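Local coordinates for probable chemoreceptor (Methyl-accepting chemotaxis) transmembrane protein (Rhizobium meliloti, PDB 6D8V) that probably senses quaternary ammonium compounds such as 1,1-dimethyl-prolinium through a periplasmic sensory domain and signals their presence to the chemotaxis machinery, at residues A60-E63 with F67-G70; G126-S131 with A155-S160. One frame throughout, in Å; residues are numbered along the deposited sequence.

Contact 1 of 2, residues A60-E63 with F67-G70; sequences ANLE and FAFG
Leu-62 lays its branched end over the backbone from Ala-68 to Gly-70, and on the helix side the contact is made very largely by this one side chain. Its CB leaves the helix across the line to the 67-70 segment rather than straight at it, and the torsions do the rest. With CG anti to the carbonyl carbon, beside the backbone N (chi1 -80°), the two methyls are carried over to the loop. They divide the work. CD2 meets the chain from Ala-68 to the start of Gly-70, lying 3.8 Å from Ala-68 CB and 3.4 Å from Gly-70 N; CD1 goes to the alpha carbon of the glycine, 3.9 Å from Gly-70 CA. From the other side, Ala-68 turns its methyl toward the helix. Asn-61, one residue before the leucine, comes less close, its O 4.3 Å from Ala-68 CB.

In the first PDC module of this Cache-type sensor, the short helix 60-64 and the loop that follows it lead into strand 70-75 of the module's antiparallel sheet, and the leucine packs the helix against that entry. Gly-70 has no side chain of its own, and its backbone is what CD1 rests on. No hydrogen bond joins the two segments; the polar bonds of the loop found here go to other parts of the chain. Phe-69 and Gly-70 make backbone hydrogen bonds with Asp-171, one of the residues lining the 1,1-dimethyl-prolinium pocket, and Ala-68 O accepts from Lys-105 NZ. Phe-69 points its CB away from the helix, and its side chain touches Met-151, another pocket residue, while the ring of Phe-67 makes a cation-pi contact with Arg-180.

Contact 2 of 2, residues G126-S131 with A155-S160; sequences GLAAKS and AYPVMS
Ala-128 directs its methyl group from helix 126-131 onto strand 155-160, where it meets two side chains that face it from the same side of the strand. Ala-155 and Pro-157, two positions apart, both send their CB atoms toward the helix; Tyr-156 between them faces away. The Ala-128 methyl thus sits over the chain between its two partners, with its CB 4.2 Å from Ala-155 CB and 4.1 Å from Pro-157 CD. Its nearest neighbour is backbone, Ala-155 O at 3.6 Å from Ala-128 CB. The proline ring also reaches past that methyl with its far corner: Pro-157 CG lies 3.4 Å from Ala-128 O, so an apolar ring carbon rests against a helix carbonyl.

Helix and strand run at 51° to each other, and their axes approach to 7.2 Å. At this oblique angle essentially one helix residue, Ala-128, makes the contact, in keeping with the modest 136 Å² buried. Within the PDC sensor module, this places helix 123-131 on one face of strand 149-160, while Tyr-156 sends its side chain to the other face, against Ala-33, Arg-34 and Ser-37 of the long helix 2-45. The ligand pocket lies close by. Ala-155 touches Trp-72, which lines it, and Trp-124, another pocket residue, belongs to the same helix as Ala-128.

Neither hydrogen bonds nor charges link the two segments. Proline has no N-H to offer, and the strand takes its backbone bonds from elsewhere, Ala-155 with Ala-135 and Tyr-156 with Ser-168. Between these segments the contact is thus van der Waals packing of small apolar groups, with carbon also set against carbonyl oxygen, and the small alanine methyls are consistent with the close approach of the two backbones, Ala-128 CA being 5.6 Å from Tyr-156 CA.

Following the chain from the N terminus, the long helix 2-45 comes first, and both contacts form later, in series and without nesting or crossing. Contact 1 closes a short connection of three residues, fastening helix 60-64 to the entry of strand 70-75. Contact 2 spans 23 residues, including strands 135-136 and 140-142, and sets helix 123-131 on strand 149-160. Their centres are 19 Å apart and they do not touch. Strand 163-173 joins them, pairing with both 70-75 and 149-160 in one antiparallel sheet, and helix 2-45 packs against residues of both. The two contacts thus pack separate short helices against the sheet whose strands supply many of the ligand-pocket residues.

Contact 1 of 2, residues A60-E63 with F67-G70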
loop_
_atom_site.group_PDB
_atom_site.type_symbol
_atom_site.label_atom_id
_atom_site.label_comp_id
_atom_site.label_asym_id
_atom_site.label_seq_id
_atom_site.Cartn_x
_atom_site.Cartn_y
_atom_site.Cartn_z
ATOM N N ALA A 60 -8.403 -8.957 -13.629
ATOM C CA ALA A 60 -8.925 -9.959 -12.705
ATOM C C ALA A 60 -8.646 -9.592 -11.255
ATOM O O ALA A 60 -9.454 -9.900 -10.368
ATOM C CB ALA A 60 -8.329 -11.326 -13.021
ATOM N N ASN A 61 -7.514 -8.932 -10.995
ATOM C CA ASN A 61 -7.118 -8.646 -9.619
ATOM C C ASN A 61 -8.045 -7.642 -8.944
ATOM O O ASN A 61 -8.133 -7.623 -7.710
ATOM C CB ASN A 61 -5.684 -8.130 -9.582
ATOM C CG ASN A 61 -4.695 -9.194 -9.171
ATOM O OD1 ASN A 61 -5.031 -10.116 -8.423
ATOM N ND2 ASN A 61 -3.460 -9.067 -9.648
ATOM N N LEU A 62 -8.723 -6.793 -9.724
ATOM C CA LEU A 62 -9.674 -5.848 -9.149
ATOM C C LEU A 62 -11.072 -6.445 -9.024
ATOM O O LEU A 62 -11.809 -6.106 -8.090
ATOM C CB LEU A 62 -9.731 -4.574 -9.987
ATOM C CG LEU A 62 -8.630 -3.532 -9.802
ATOM C CD1 LEU A 62 -8.941 -2.293 -10.637
ATOM C CD2 LEU A 62 -8.447 -3.156 -8.335
ATOM N N GLU A 63 -11.454 -7.326 -9.951
ATOM C CA GLU A 63 -12.758 -7.966 -9.863
ATOM C C GLU A 63 -12.847 -8.933 -8.687
ATOM O O GLU A 63 -13.947 -9.187 -8.186
ATOM C CB GLU A 63 -13.073 -8.702 -11.166
ATOM C CG GLU A 63 -13.377 -7.811 -12.363
ATOM C CD GLU A 63 -13.690 -8.625 -13.612
ATOM O OE1 GLU A 63 -12.740 -9.012 -14.329
ATOM O OE2 GLU A 63 -14.883 -8.898 -13.866
ATOM N N PHE A 67 -10.536 -4.843 -1.886
ATOM C CA PHE A 67 -9.620 -3.984 -1.147
ATOM C C PHE A 67 -8.487 -3.443 -2.008
ATOM O O PHE A 67 -7.716 -2.605 -1.529
ATOM C CB PHE A 67 -9.061 -4.745 0.052
ATOM C CG PHE A 67 -8.344 -3.882 1.042
ATOM C CD1 PHE A 67 -8.988 -2.801 1.639
ATOM C CD2 PHE A 67 -7.030 -4.160 1.391
ATOM C CE1 PHE A 67 -8.329 -1.997 2.559
ATOM C CE2 PHE A 67 -6.361 -3.375 2.311
ATOM C CZ PHE A 67 -7.015 -2.283 2.899
ATOM N N ALA A 68 -8.380 -3.879 -3.260
ATOM C CA ALA A 68 -7.388 -3.347 -4.184
ATOM C C ALA A 68 -7.978 -2.175 -4.965
ATOM O O ALA A 68 -9.044 -2.305 -5.576
ATOM C CB ALA A 68 -6.912 -4.442 -5.137
ATOM N N PHE A 69 -7.285 -1.030 -4.939
ATOM C CA PHE A 69 -7.744 0.138 -5.684
ATOM C C PHE A 69 -7.421 0.023 -7.164
ATOM O O PHE A 69 -8.158 0.553 -8.002
ATOM C CB PHE A 69 -7.113 1.413 -5.120
ATOM C CG PHE A 69 -7.638 2.690 -5.740
ATOM C CD1 PHE A 69 -8.784 3.294 -5.247
ATOM C CD2 PHE A 69 -6.967 3.308 -6.795
ATOM C CE1 PHE A 69 -9.262 4.469 -5.802
ATOM C CE2 PHE A 69 -7.444 4.484 -7.356
ATOM C CZ PHE A 69 -8.590 5.062 -6.859
ATOM N N GLY A 70 -6.328 -0.653 -7.497
ATOM C CA GLY A 70 -5.877 -0.732 -8.873
ATOM C C GLY A 70 -4.866 -1.831 -9.060
ATOM O O GLY A 70 -4.213 -2.281 -8.108
#

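Contact 2 of 2, residues G126-S131 with A155-S160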
loop_
_atom_site.group_PDB
_atom_site.type_symbol
_atom_site.label_atom_id
_atom_site.label_comp_id
_atom_site.label_asym_id
_atom_site.label_seq_id
_atom_site.Cartn_x
_atom_site.Cartn_y
_atom_site.Cartn_z
ATOM N N GLY A 126 11.406 0.489 -8.360
ATOM C CA GLY A 126 12.775 0.215 -7.953
ATOM C C GLY A 126 12.878 -0.823 -6.849
ATOM O O GLY A 126 13.703 -1.740 -6.921
ATOM N N LEU A 127 12.045 -0.696 -5.815
ATOM C CA LEU A 127 12.150 -1.576 -4.653
ATOM C C LEU A 127 12.076 -3.044 -5.058
ATOM O O LEU A 127 12.977 -3.834 -4.755
ATOM C CB LEU A 127 11.054 -1.244 -3.640
ATOM C CG LEU A 127 11.126 0.106 -2.922
ATOM C CD1 LEU A 127 9.994 0.217 -1.913
ATOM C CD2 LEU A 127 12.470 0.277 -2.244
ATOM N N ALA A 128 10.998 -3.425 -5.750
ATOM C CA ALA A 128 10.834 -4.812 -6.167
ATOM C C ALA A 128 11.908 -5.242 -7.158
ATOM O O ALA A 128 12.363 -6.390 -7.116
ATOM C CB ALA A 128 9.446 -5.016 -6.772
ATOM N N ALA A 129 12.331 -4.347 -8.054
ATOM C CA ALA A 129 13.318 -4.731 -9.059
ATOM C C ALA A 129 14.716 -4.885 -8.467
ATOM O O ALA A 129 15.481 -5.746 -8.920
ATOM C CB ALA A 129 13.336 -3.710 -10.203
ATOM N N LYS A 130 15.067 -4.069 -7.467
ATOM C CA LYS A 130 16.406 -4.153 -6.894
ATOM C C LYS A 130 16.556 -5.339 -5.945
ATOM O O LYS A 130 17.647 -5.916 -5.853
ATOM C CB LYS A 130 16.754 -2.844 -6.178
ATOM C CG LYS A 130 18.216 -2.722 -5.703
ATOM C CD LYS A 130 19.191 -2.306 -6.816
ATOM C CE LYS A 130 20.571 -1.958 -6.234
ATOM N NZ LYS A 130 21.558 -1.413 -7.230
ATOM N N SER A 131 15.485 -5.724 -5.248
ATOM C CA SER A 131 15.537 -6.825 -4.293
ATOM C C SER A 131 15.133 -8.161 -4.897
ATOM O O SER A 131 15.398 -9.202 -4.284
ATOM C CB SER A 131 14.637 -6.535 -3.084
ATOM O OG SER A 131 13.262 -6.643 -3.413
ATOM N N ALA A 155 4.205 -4.430 -5.062
ATOM C CA ALA A 155 4.737 -4.734 -6.380
ATOM C C ALA A 155 5.645 -5.953 -6.310
ATOM O O ALA A 155 6.344 -6.177 -5.316
ATOM C CB ALA A 155 5.511 -3.548 -6.966
ATOM N N TYR A 156 5.616 -6.739 -7.382
ATOM C CA TYR A 156 6.383 -7.963 -7.525
ATOM C C TYR A 156 7.101 -7.967 -8.865
ATOM O O TYR A 156 6.593 -7.422 -9.849
ATOM C CB TYR A 156 5.481 -9.203 -7.433
ATOM C CG TYR A 156 5.322 -9.738 -6.033
ATOM C CD1 TYR A 156 4.310 -9.277 -5.205
ATOM C CD2 TYR A 156 6.190 -10.706 -5.535
ATOM C CE1 TYR A 156 4.166 -9.772 -3.916
ATOM C CE2 TYR A 156 6.058 -11.192 -4.251
ATOM C CZ TYR A 156 5.044 -10.722 -3.446
ATOM O OH TYR A 156 4.905 -11.200 -2.163
ATOM N N PRO A 157 8.285 -8.568 -8.928
ATOM C CA PRO A 157 8.962 -8.709 -10.221
ATOM C C PRO A 157 8.247 -9.722 -11.096
ATOM O O PRO A 157 7.806 -10.774 -10.625
ATOM C CB PRO A 157 10.368 -9.193 -9.840
ATOM C CG PRO A 157 10.504 -8.910 -8.370
ATOM C CD PRO A 157 9.124 -9.010 -7.803
ATOM N N VAL A 158 8.121 -9.390 -12.376
ATOM C CA VAL A 158 7.568 -10.294 -13.378
ATOM C C VAL A 158 8.735 -10.939 -14.114
ATOM O O VAL A 158 9.576 -10.237 -14.691
ATOM C CB VAL A 158 6.633 -9.555 -14.350
ATOM C CG1 VAL A 158 6.148 -10.498 -15.437
ATOM C CG2 VAL A 158 5.454 -8.968 -13.608
ATOM N N MET A 159 8.790 -12.273 -14.098
ATOM C CA MET A 159 9.900 -13.023 -14.669
ATOM C C MET A 159 9.450 -13.814 -15.889
ATOM O O MET A 159 8.326 -14.323 -15.935
ATOM C CB MET A 159 10.507 -13.975 -13.638
ATOM C CG MET A 159 10.927 -13.314 -12.342
ATOM S SD MET A 159 12.359 -12.238 -12.516
ATOM C CE MET A 159 13.563 -13.397 -13.158
ATOM N N SER A 160 10.340 -13.923 -16.877
ATOM C CA SER A 160 10.047 -14.665 -18.104
ATOM C C SER A 160 11.310 -15.434 -18.487
ATOM O O SER A 160 12.224 -14.880 -19.103
ATOM C CB SER A 160 9.583 -13.736 -19.216
ATOM O OG SER A 160 9.165 -14.482 -20.341
#